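Side-chain contacts in 11R-lipoxygenase (Gersemia fruticosa, PDB 3VF1), which probably oxygenates polyunsaturated fatty acids at a non-heme iron centre, in a calcium-dependent way: residues 372-377 against 613-618; 583-586 against 591-594; 379-384 against 449-454. One frame throughout, in Å; residues are numbered along the deposited sequence.

Interaction 1: residues 372-377 against 613-618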
ATOM      1  N   TRP A 372      34.776   5.272   5.789  1.00 29.24           N
ATOM      2  CA  TRP A 372      33.843   4.155   5.807  1.00 28.12           C
ATOM      3  C   TRP A 372      32.421   4.635   6.088  1.00 28.58           C
ATOM      4  O   TRP A 372      31.465   4.154   5.482  1.00 30.20           O
ATOM      5  CB  TRP A 372      34.263   3.122   6.853  1.00 27.73           C
ATOM      6  CG  TRP A 372      33.316   1.966   6.951  1.00 28.58           C
ATOM      7  CD1 TRP A 372      32.648   1.546   8.063  1.00 29.40           C
ATOM      8  CD2 TRP A 372      32.921   1.089   5.888  1.00 28.16           C
ATOM      9  NE1 TRP A 372      31.867   0.457   7.761  1.00 29.20           N
ATOM     10  CE2 TRP A 372      32.015   0.158   6.432  1.00 28.27           C
ATOM     11  CE3 TRP A 372      33.247   1.001   4.532  1.00 28.24           C
ATOM     12  CZ2 TRP A 372      31.431  -0.850   5.667  1.00 28.23           C
ATOM     13  CZ3 TRP A 372      32.666  -0.001   3.774  1.00 29.15           C
ATOM     14  CH2 TRP A 372      31.769  -0.912   4.343  1.00 28.23           C
ATOM     15  N   ILE A 373      32.287   5.581   7.012  1.00 24.94           N
ATOM     16  CA  ILE A 373      30.983   6.153   7.326  1.00 24.72           C
ATOM     17  C   ILE A 373      30.416   6.874   6.108  1.00 25.20           C
ATOM     18  O   ILE A 373      29.232   6.752   5.800  1.00 25.91           O
ATOM     19  CB  ILE A 373      31.063   7.122   8.524  1.00 24.07           C
ATOM     20  CG1 ILE A 373      31.189   6.326   9.824  1.00 22.56           C
ATOM     21  CG2 ILE A 373      29.833   8.017   8.579  1.00 21.68           C
ATOM     22  CD1 ILE A 373      31.447   7.180  11.052  1.00 28.16           C
ATOM     23  N   MET A 374      31.267   7.619   5.411  1.00 28.39           N
ATOM     24  CA  MET A 374      30.847   8.322   4.206  1.00 27.49           C
ATOM     25  C   MET A 374      30.339   7.324   3.168  1.00 27.52           C
ATOM     26  O   MET A 374      29.270   7.507   2.584  1.00 29.14           O
ATOM     27  CB  MET A 374      32.009   9.136   3.629  1.00 26.02           C
ATOM     28  CG  MET A 374      31.710   9.789   2.281  1.00 34.22           C
ATOM     29  SD  MET A 374      30.472  11.102   2.370  1.00 44.93           S
ATOM     30  CE  MET A 374      31.458  12.464   2.994  1.00 40.64           C
ATOM     31  N   ALA A 375      31.108   6.264   2.948  1.00 24.15           N
ATOM     32  CA  ALA A 375      30.755   5.255   1.959  1.00 25.18           C
ATOM     33  C   ALA A 375      29.386   4.653   2.262  1.00 26.46           C
ATOM     34  O   ALA A 375      28.573   4.452   1.361  1.00 24.82           O
ATOM     35  CB  ALA A 375      31.813   4.164   1.913  1.00 27.64           C
ATOM     36  N   LYS A 376      29.134   4.370   3.537  1.00 23.07           N
ATOM     37  CA  LYS A 376      27.869   3.777   3.952  1.00 23.92           C
ATOM     38  C   LYS A 376      26.696   4.723   3.709  1.00 25.29           C
ATOM     39  O   LYS A 376      25.621   4.291   3.296  1.00 25.67           O
ATOM     40  CB  LYS A 376      27.926   3.372   5.427  1.00 22.52           C
ATOM     41  CG  LYS A 376      28.810   2.161   5.695  1.00 25.96           C
ATOM     42  CD  LYS A 376      28.687   1.669   7.128  1.00 24.49           C
ATOM     43  CE  LYS A 376      29.167   2.705   8.132  1.00 24.30           C
ATOM     44  NZ  LYS A 376      29.091   2.197   9.530  1.00 27.58           N
ATOM     45  N   LEU A 377      26.902   6.010   3.964  1.00 24.81           N
ATOM     46  CA  LEU A 377      25.848   7.000   3.778  1.00 24.29           C
ATOM     47  C   LEU A 377      25.395   7.056   2.325  1.00 24.68           C
ATOM     48  O   LEU A 377      24.207   7.198   2.047  1.00 26.69           O
ATOM     49  CB  LEU A 377      26.318   8.382   4.237  1.00 24.98           C
ATOM     50  CG  LEU A 377      26.491   8.542   5.751  1.00 28.24           C
ATOM     51  CD1 LEU A 377      27.234   9.829   6.080  1.00 26.55           C
ATOM     52  CD2 LEU A 377      25.140   8.516   6.448  1.00 25.45           C
ATOM     53  N   MET A 613      28.819  16.653   6.884  1.00 29.11           N
ATOM     54  CA  MET A 613      27.701  17.562   7.127  1.00 32.46           C
ATOM     55  C   MET A 613      27.396  18.412   5.897  1.00 33.62           C
ATOM     56  O   MET A 613      26.281  18.908   5.741  1.00 34.67           O
ATOM     57  CB  MET A 613      27.995  18.480   8.317  1.00 31.63           C
ATOM     58  CG  MET A 613      28.233  17.755   9.632  1.00 31.24           C
ATOM     59  SD  MET A 613      27.079  16.401   9.916  1.00 37.50           S
ATOM     60  CE  MET A 613      25.522  17.285   9.938  1.00 36.65           C
ATOM     61  N   ALA A 614      28.389  18.581   5.028  1.00 33.24           N
ATOM     62  CA  ALA A 614      28.218  19.395   3.829  1.00 32.13           C
ATOM     63  C   ALA A 614      27.507  18.616   2.728  1.00 34.29           C
ATOM     64  O   ALA A 614      26.903  19.209   1.830  1.00 31.27           O
ATOM     65  CB  ALA A 614      29.565  19.901   3.337  1.00 30.13           C
ATOM     66  N   SER A 615      27.586  17.290   2.795  1.00 33.30           N
ATOM     67  CA  SER A 615      26.907  16.432   1.828  1.00 34.34           C
ATOM     68  C   SER A 615      25.463  16.177   2.241  1.00 33.03           C
ATOM     69  O   SER A 615      24.555  16.225   1.413  1.00 32.40           O
ATOM     70  CB  SER A 615      27.645  15.102   1.678  1.00 35.84           C
ATOM     71  OG  SER A 615      28.814  15.255   0.895  1.00 41.43           O
ATOM     72  N   LEU A 616      25.257  15.905   3.524  1.00 29.78           N
ATOM     73  CA  LEU A 616      23.926  15.596   4.027  1.00 31.03           C
ATOM     74  C   LEU A 616      22.985  16.783   3.853  1.00 31.28           C
ATOM     75  O   LEU A 616      23.421  17.925   3.713  1.00 30.07           O
ATOM     76  CB  LEU A 616      23.991  15.181   5.499  1.00 27.06           C
ATOM     77  CG  LEU A 616      24.768  13.894   5.787  1.00 25.52           C
ATOM     78  CD1 LEU A 616      24.746  13.574   7.274  1.00 30.55           C
ATOM     79  CD2 LEU A 616      24.214  12.729   4.979  1.00 28.41           C
ATOM     80  N   ALA A 617      21.688  16.494   3.857  1.00 30.71           N
ATOM     81  CA  ALA A 617      20.661  17.508   3.659  1.00 32.28           C
ATOM     82  C   ALA A 617      20.867  18.696   4.591  1.00 31.63           C
ATOM     83  O   ALA A 617      21.358  18.543   5.709  1.00 27.28           O
ATOM     84  CB  ALA A 617      19.285  16.901   3.883  1.00 30.68           C
ATOM     85  N   ASN A 618      20.498  19.882   4.122  1.00 33.02           N
ATOM     86  CA  ASN A 618      20.540  21.072   4.961  1.00 33.27           C
ATOM     87  C   ASN A 618      19.323  21.092   5.880  1.00 30.81           C
ATOM     88  O   ASN A 618      18.522  20.161   5.873  1.00 33.12           O
ATOM     89  CB  ASN A 618      20.617  22.344   4.107  1.00 34.51           C
ATOM     90  CG  ASN A 618      19.410  22.526   3.208  1.00 34.63           C
ATOM     91  OD1 ASN A 618      18.283  22.220   3.590  1.00 34.11           O
ATOM     92  ND2 ASN A 618      19.644  23.029   2.004  1.00 34.36           N
TER

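Interaction 2: residues 583-586 against 591-594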
ATOM      1  N   MET A 583       9.141   6.256   9.700  1.00 28.22           N
ATOM      2  CA  MET A 583       9.601   7.193  10.720  1.00 30.73           C
ATOM      3  C   MET A 583      10.776   6.600  11.490  1.00 28.90           C
ATOM      4  O   MET A 583      11.710   7.309  11.861  1.00 28.78           O
ATOM      5  CB  MET A 583       8.469   7.566  11.680  1.00 32.69           C
ATOM      6  CG  MET A 583       8.863   8.638  12.690  1.00 36.14           C
ATOM      7  SD  MET A 583       9.462  10.161  11.921  1.00 39.91           S
ATOM      8  CE  MET A 583       7.918  10.921  11.418  1.00 40.55           C
ATOM      9  N   ALA A 584      10.727   5.293  11.724  1.00 28.63           N
ATOM     10  CA  ALA A 584      11.831   4.591  12.362  1.00 29.22           C
ATOM     11  C   ALA A 584      13.061   4.609  11.460  1.00 29.10           C
ATOM     12  O   ALA A 584      14.194   4.562  11.937  1.00 31.24           O
ATOM     13  CB  ALA A 584      11.432   3.159  12.677  1.00 28.60           C
ATOM     14  N   THR A 585      12.829   4.683  10.154  1.00 27.17           N
ATOM     15  CA  THR A 585      13.906   4.601   9.173  1.00 29.11           C
ATOM     16  C   THR A 585      14.458   5.973   8.795  1.00 29.75           C
ATOM     17  O   THR A 585      15.672   6.154   8.702  1.00 27.64           O
ATOM     18  CB  THR A 585      13.427   3.882   7.894  1.00 31.73           C
ATOM     19  OG1 THR A 585      13.093   2.524   8.205  1.00 32.62           O
ATOM     20  CG2 THR A 585      14.504   3.901   6.819  1.00 31.16           C
ATOM     21  N   TYR A 586      13.568   6.937   8.581  1.00 27.19           N
ATOM     22  CA  TYR A 586      13.974   8.259   8.113  1.00 28.98           C
ATOM     23  C   TYR A 586      13.900   9.328   9.202  1.00 28.59           C
ATOM     24  O   TYR A 586      14.350  10.455   8.998  1.00 32.16           O
ATOM     25  CB  TYR A 586      13.116   8.685   6.920  1.00 27.95           C
ATOM     26  CG  TYR A 586      13.254   7.776   5.722  1.00 30.71           C
ATOM     27  CD1 TYR A 586      14.356   7.867   4.882  1.00 29.95           C
ATOM     28  CD2 TYR A 586      12.283   6.828   5.430  1.00 27.58           C
ATOM     29  CE1 TYR A 586      14.487   7.038   3.785  1.00 30.45           C
ATOM     30  CE2 TYR A 586      12.405   5.997   4.337  1.00 31.59           C
ATOM     31  CZ  TYR A 586      13.508   6.106   3.517  1.00 34.22           C
ATOM     32  OH  TYR A 586      13.629   5.278   2.427  1.00 33.43           O
ATOM     33  N   ASN A 591      20.464   7.898   9.127  1.00 28.48           N
ATOM     34  CA  ASN A 591      20.231   6.462   9.009  1.00 28.51           C
ATOM     35  C   ASN A 591      19.822   6.072   7.593  1.00 32.18           C
ATOM     36  O   ASN A 591      20.000   4.925   7.179  1.00 34.04           O
ATOM     37  CB  ASN A 591      19.167   6.007  10.011  1.00 28.85           C
ATOM     38  CG  ASN A 591      18.933   4.507   9.973  1.00 30.12           C
ATOM     39  OD1 ASN A 591      19.780   3.726  10.410  1.00 28.20           O
ATOM     40  ND2 ASN A 591      17.777   4.098   9.461  1.00 31.97           N
ATOM     41  N   SER A 592      19.277   7.031   6.852  1.00 29.43           N
ATOM     42  CA  SER A 592      18.863   6.793   5.476  1.00 30.17           C
ATOM     43  C   SER A 592      18.688   8.120   4.740  1.00 31.48           C
ATOM     44  O   SER A 592      17.569   8.610   4.586  1.00 30.21           O
ATOM     45  CB  SER A 592      17.557   5.997   5.448  1.00 31.79           C
ATOM     46  OG  SER A 592      17.385   5.337   4.205  1.00 34.61           O
ATOM     47  N   PRO A 593      19.806   8.708   4.282  1.00 30.13           N
ATOM     48  CA  PRO A 593      19.807  10.006   3.597  1.00 28.40           C
ATOM     49  C   PRO A 593      18.911  10.014   2.362  1.00 30.11           C
ATOM     50  O   PRO A 593      18.871   9.027   1.628  1.00 29.87           O
ATOM     51  CB  PRO A 593      21.273  10.188   3.190  1.00 26.11           C
ATOM     52  CG  PRO A 593      22.045   9.308   4.107  1.00 27.28           C
ATOM     53  CD  PRO A 593      21.160   8.142   4.398  1.00 29.12           C
ATOM     54  N   THR A 594      18.208  11.119   2.138  1.00 26.55           N
ATOM     55  CA  THR A 594      17.315  11.241   0.991  1.00 28.44           C
ATOM     56  C   THR A 594      18.010  11.912  -0.185  1.00 28.16           C
ATOM     57  O   THR A 594      17.666  11.664  -1.340  1.00 31.23           O
ATOM     58  CB  THR A 594      16.049  12.044   1.346  1.00 30.09           C
ATOM     59  OG1 THR A 594      16.413  13.358   1.790  1.00 30.74           O
ATOM     60  CG2 THR A 594      15.263  11.342   2.442  1.00 29.83           C
TER
HETATM   61  O   HOH W   1      15.527   3.261   2.695  1.00 28.58           O

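Interaction 3: residues 379-384 against 449-454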
ATOM      1  N   LEU A 379      25.566   4.614   0.154  1.00 25.92           N
ATOM      2  CA  LEU A 379      24.876   3.370  -0.172  1.00 25.29           C
ATOM      3  C   LEU A 379      23.414   3.449   0.266  1.00 24.95           C
ATOM      4  O   LEU A 379      22.515   3.028  -0.460  1.00 27.68           O
ATOM      5  CB  LEU A 379      25.565   2.181   0.500  1.00 25.80           C
ATOM      6  CG  LEU A 379      24.970   0.803   0.206  1.00 25.50           C
ATOM      7  CD1 LEU A 379      25.080   0.462  -1.272  1.00 24.18           C
ATOM      8  CD2 LEU A 379      25.654  -0.262   1.051  1.00 25.20           C
ATOM      9  N   ARG A 380      23.184   3.994   1.455  1.00 22.95           N
ATOM     10  CA  ARG A 380      21.833   4.153   1.979  1.00 25.18           C
ATOM     11  C   ARG A 380      21.040   5.172   1.169  1.00 25.07           C
ATOM     12  O   ARG A 380      19.838   5.013   0.963  1.00 26.24           O
ATOM     13  CB  ARG A 380      21.880   4.586   3.445  1.00 27.20           C
ATOM     14  CG  ARG A 380      22.441   3.533   4.380  1.00 32.57           C
ATOM     15  CD  ARG A 380      21.509   2.338   4.485  1.00 31.88           C
ATOM     16  NE  ARG A 380      20.224   2.695   5.082  1.00 35.87           N
ATOM     17  CZ  ARG A 380      19.130   1.943   5.017  1.00 36.95           C
ATOM     18  NH1 ARG A 380      19.144   0.784   4.370  1.00 34.76           N
ATOM     19  NH2 ARG A 380      18.010   2.356   5.594  1.00 36.98           N
ATOM     20  N   CYS A 381      21.713   6.220   0.712  1.00 22.85           N
ATOM     21  CA  CYS A 381      21.055   7.252  -0.076  1.00 25.59           C
ATOM     22  C   CYS A 381      20.477   6.647  -1.350  1.00 26.31           C
ATOM     23  O   CYS A 381      19.346   6.947  -1.732  1.00 23.53           O
ATOM     24  CB  CYS A 381      22.029   8.379  -0.419  1.00 26.27           C
ATOM     25  SG  CYS A 381      21.227   9.848  -1.121  1.00 31.57           S
ATOM     26  N   ALA A 382      21.257   5.789  -1.998  1.00 26.64           N
ATOM     27  CA  ALA A 382      20.797   5.089  -3.187  1.00 24.86           C
ATOM     28  C   ALA A 382      19.569   4.247  -2.854  1.00 25.71           C
ATOM     29  O   ALA A 382      18.594   4.218  -3.612  1.00 28.29           O
ATOM     30  CB  ALA A 382      21.902   4.211  -3.746  1.00 21.78           C
ATOM     31  N   ASP A 383      19.619   3.567  -1.713  1.00 23.97           N
ATOM     32  CA  ASP A 383      18.529   2.694  -1.293  1.00 25.23           C
ATOM     33  C   ASP A 383      17.253   3.493  -1.049  1.00 23.88           C
ATOM     34  O   ASP A 383      16.153   3.009  -1.310  1.00 27.51           O
ATOM     35  CB  ASP A 383      18.919   1.925  -0.029  1.00 23.95           C
ATOM     36  CG  ASP A 383      17.859   0.926   0.396  1.00 29.94           C
ATOM     37  OD1 ASP A 383      17.826  -0.188  -0.170  1.00 26.26           O
ATOM     38  OD2 ASP A 383      17.060   1.257   1.299  1.00 34.71           O
ATOM     39  N   THR A 384      17.406   4.714  -0.551  1.00 23.34           N
ATOM     40  CA  THR A 384      16.262   5.585  -0.302  1.00 25.26           C
ATOM     41  C   THR A 384      15.540   5.911  -1.604  1.00 26.67           C
ATOM     42  O   THR A 384      14.312   5.890  -1.661  1.00 27.97           O
ATOM     43  CB  THR A 384      16.686   6.902   0.373  1.00 25.41           C
ATOM     44  OG1 THR A 384      17.239   6.622   1.664  1.00 26.42           O
ATOM     45  CG2 THR A 384      15.490   7.834   0.523  1.00 26.54           C
ATOM     46  N   VAL A 449      12.697  16.292  -1.734  1.00 37.33           N
ATOM     47  CA  VAL A 449      13.550  15.594  -0.770  1.00 33.14           C
ATOM     48  C   VAL A 449      14.532  14.599  -1.394  1.00 30.91           C
ATOM     49  O   VAL A 449      15.556  14.280  -0.794  1.00 33.81           O
ATOM     50  CB  VAL A 449      12.702  14.844   0.282  1.00 34.34           C
ATOM     51  CG1 VAL A 449      11.717  15.795   0.941  1.00 34.05           C
ATOM     52  CG2 VAL A 449      11.974  13.668  -0.350  1.00 33.94           C
ATOM     53  N   LEU A 450      14.220  14.104  -2.587  1.00 33.15           N
ATOM     54  CA  LEU A 450      15.072  13.123  -3.248  1.00 30.57           C
ATOM     55  C   LEU A 450      16.088  13.799  -4.158  1.00 32.53           C
ATOM     56  O   LEU A 450      15.788  14.811  -4.789  1.00 32.74           O
ATOM     57  CB  LEU A 450      14.224  12.153  -4.071  1.00 34.44           C
ATOM     58  CG  LEU A 450      13.248  11.269  -3.296  1.00 32.74           C
ATOM     59  CD1 LEU A 450      12.460  10.404  -4.263  1.00 33.52           C
ATOM     60  CD2 LEU A 450      13.986  10.412  -2.279  1.00 31.81           C
ATOM     61  N   SER A 451      17.290  13.234  -4.232  1.00 32.95           N
ATOM     62  CA  SER A 451      18.321  13.782  -5.106  1.00 31.32           C
ATOM     63  C   SER A 451      18.003  13.499  -6.571  1.00 32.38           C
ATOM     64  O   SER A 451      18.453  14.224  -7.457  1.00 33.57           O
ATOM     65  CB  SER A 451      19.704  13.238  -4.737  1.00 30.14           C
ATOM     66  OG  SER A 451      19.760  11.832  -4.857  1.00 37.67           O
ATOM     67  N   ILE A 452      17.224  12.450  -6.827  1.00 33.53           N
ATOM     68  CA  ILE A 452      16.766  12.174  -8.188  1.00 33.78           C
ATOM     69  C   ILE A 452      15.526  12.999  -8.513  1.00 32.51           C
ATOM     70  O   ILE A 452      14.915  12.826  -9.566  1.00 31.64           O
ATOM     71  CB  ILE A 452      16.462  10.677  -8.429  1.00 32.25           C
ATOM     72  CG1 ILE A 452      15.253  10.221  -7.606  1.00 29.37           C
ATOM     73  CG2 ILE A 452      17.693   9.832  -8.125  1.00 33.03           C
ATOM     74  CD1 ILE A 452      14.825   8.800  -7.895  1.00 30.37           C
ATOM     75  N   GLY A 453      15.155  13.892  -7.601  1.00 34.39           N
ATOM     76  CA  GLY A 453      14.087  14.838  -7.860  1.00 35.73           C
ATOM     77  C   GLY A 453      14.464  15.719  -9.033  1.00 38.65           C
ATOM     78  O   GLY A 453      15.638  15.816  -9.391  1.00 34.44           O
ATOM     79  N   GLY A 454      13.469  16.360  -9.634  1.00 41.32           N
ATOM     80  CA  GLY A 454      13.694  17.182 -10.806  1.00 37.04           C
ATOM     81  C   GLY A 454      13.237  16.488 -12.075  1.00 40.66           C
ATOM     82  O   GLY A 454      13.423  17.008 -13.173  1.00 40.82           O
TER

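Interaction 1: residues 372-377 against 613-618
The carbonyl oxygen of L616 accepts a hydrogen bond from NE of R597, and R597 also bonds to the backbone of S615, so the backbone of the pair that receives M374 and L377 is tied to R597. Across the contact, CD1 of L377 approaches CD2 of L616 methyl to methyl, 4.3 Å apart. L377 points its side chain at the loop, whereas L616 leaves its backbone at an angle and only its branched end reaches the helix. One turn earlier, M374 extends toward S615: CG is anti to the backbone N (chi1 174°), and the two bent torsions beyond it carry CE to 4.4 Å from OG of S615. The backbones stay well apart, with CA of L377 8.8 Å from CA of L616, and I612 of helix 609-615 packs against I373, M374 and L377. OD1 of D254 takes NE1 of W372 in a hydrogen bond and NZ of K376 in a salt bridge, while K376 CG lies over the rim of one W372 face. With no hydrogen bond across, the junction rests on one methyl-methyl contact and a methyl set beside a hydroxyl, neither of them directional, and the directional bonds anchor each side separately.

Interaction 2: residues 583-586 against 591-594
N591 reaches back to helix 582-586 and gives an amide hydrogen to the carbonyl oxygen of T585, ND2 to O 3.0 Å. The bond is nearly straight (171° at the hydrogen), lies in the carbonyl plane on a lone pair and stays close to the amide plane of N591. Next to it S592 meets the Y586 ring in two ways: its carbonyl O sits at the ring edge, 3.3 Å from CD1 and near the ring plane, while its CB and OG rise over the CD1-CE1 side, OG 3.4 Å from CE1. On that same side, a chi1 of -64° sends the methyl CG2 of T585, not its OG1, over the centre of the Y586 face, 3.8 Å above the plane; this methyl also meets CB of S592 at 3.9 Å. A water joins the two polar ends, 2.8 Å from Y586 OH and 3.2 Å from S592 OG. Were Y586 cut back to an alanine, the T585 methyl and the CB of S592 would probably lose the ring they rest on, and the water its phenolic anchor.

In the second shell, W256 NE1 holds OD1 of N591 and Q260 OE1 shares its ND2, fixing the amide's rotation, while S265 bonds OG1 of T585, T384 bonds OG of S592 and V449 O bonds OG1 of T594. The Y586 side chain, about 8 Å from that of the iron ligand H392, touches T384 and Q388 of helix 369-410 and M625 of helix 619-632, with helix 254-263 meeting N591.

Interaction 3: residues 379-384 against 449-454
T384 and L450 make the closer part of this contact: the methyl CG2 of T384 meets CD2 of L450 at 4.1 Å, the two side chains crossing obliquely. With chi1 at -64°, T384 presents its methyl to the loop, and its hydroxyl is left to S592 and P593. L450 sends only the end of its side chain to the helix, settling also against Q385 and M389. Contact is sparser one turn back, where SG of C381 comes no nearer than 4.5 Å to OG of S451, a hydroxyl with a weak hydrogen bond to Y328 O.

The helical partner belongs to helix 369-410, the long lipoxygenase helix that carries the iron ligands H392 and H397 further on; the side chain of L450 is about 9 Å from that of H392. Opposing it is a type I beta turn from L450 to G453, closed by G453 N to L450 O at 3.0 Å, with R327 NH1 on the same carbonyl.

Beyond the turn the loop leaves the helix, and G454 is exposed; its positive phi of 104° would press a side chain against the preceding carbonyl. On the helix, R380 and D383 form a long charge pair, NH1 to OD2 3.7 Å, with the oxygen well out of the guanidinium plane, while R380 also makes a cation-pi contact with F261.

The three contacts lie close together on one side of the chain's centre, 11 to 13 Å between centres, and all belong to the lipoxygenase part of the chain. Interactions 1 and 3 use successive parts of helix 369-410, separated by a single residue. Along the chain interaction 3 closes before interaction 2 opens, and both fall between the two segments of interaction 1. P593 of interaction 2 packs against both segments of interaction 1, with CG 3.7 Å from L377 O. T384 OG1 probably hydrogen-bonds to S592 OG and P593 O, tying interaction 2 to interaction 3. The loop 591-594 thus joins the three along the helix that leads toward the iron site.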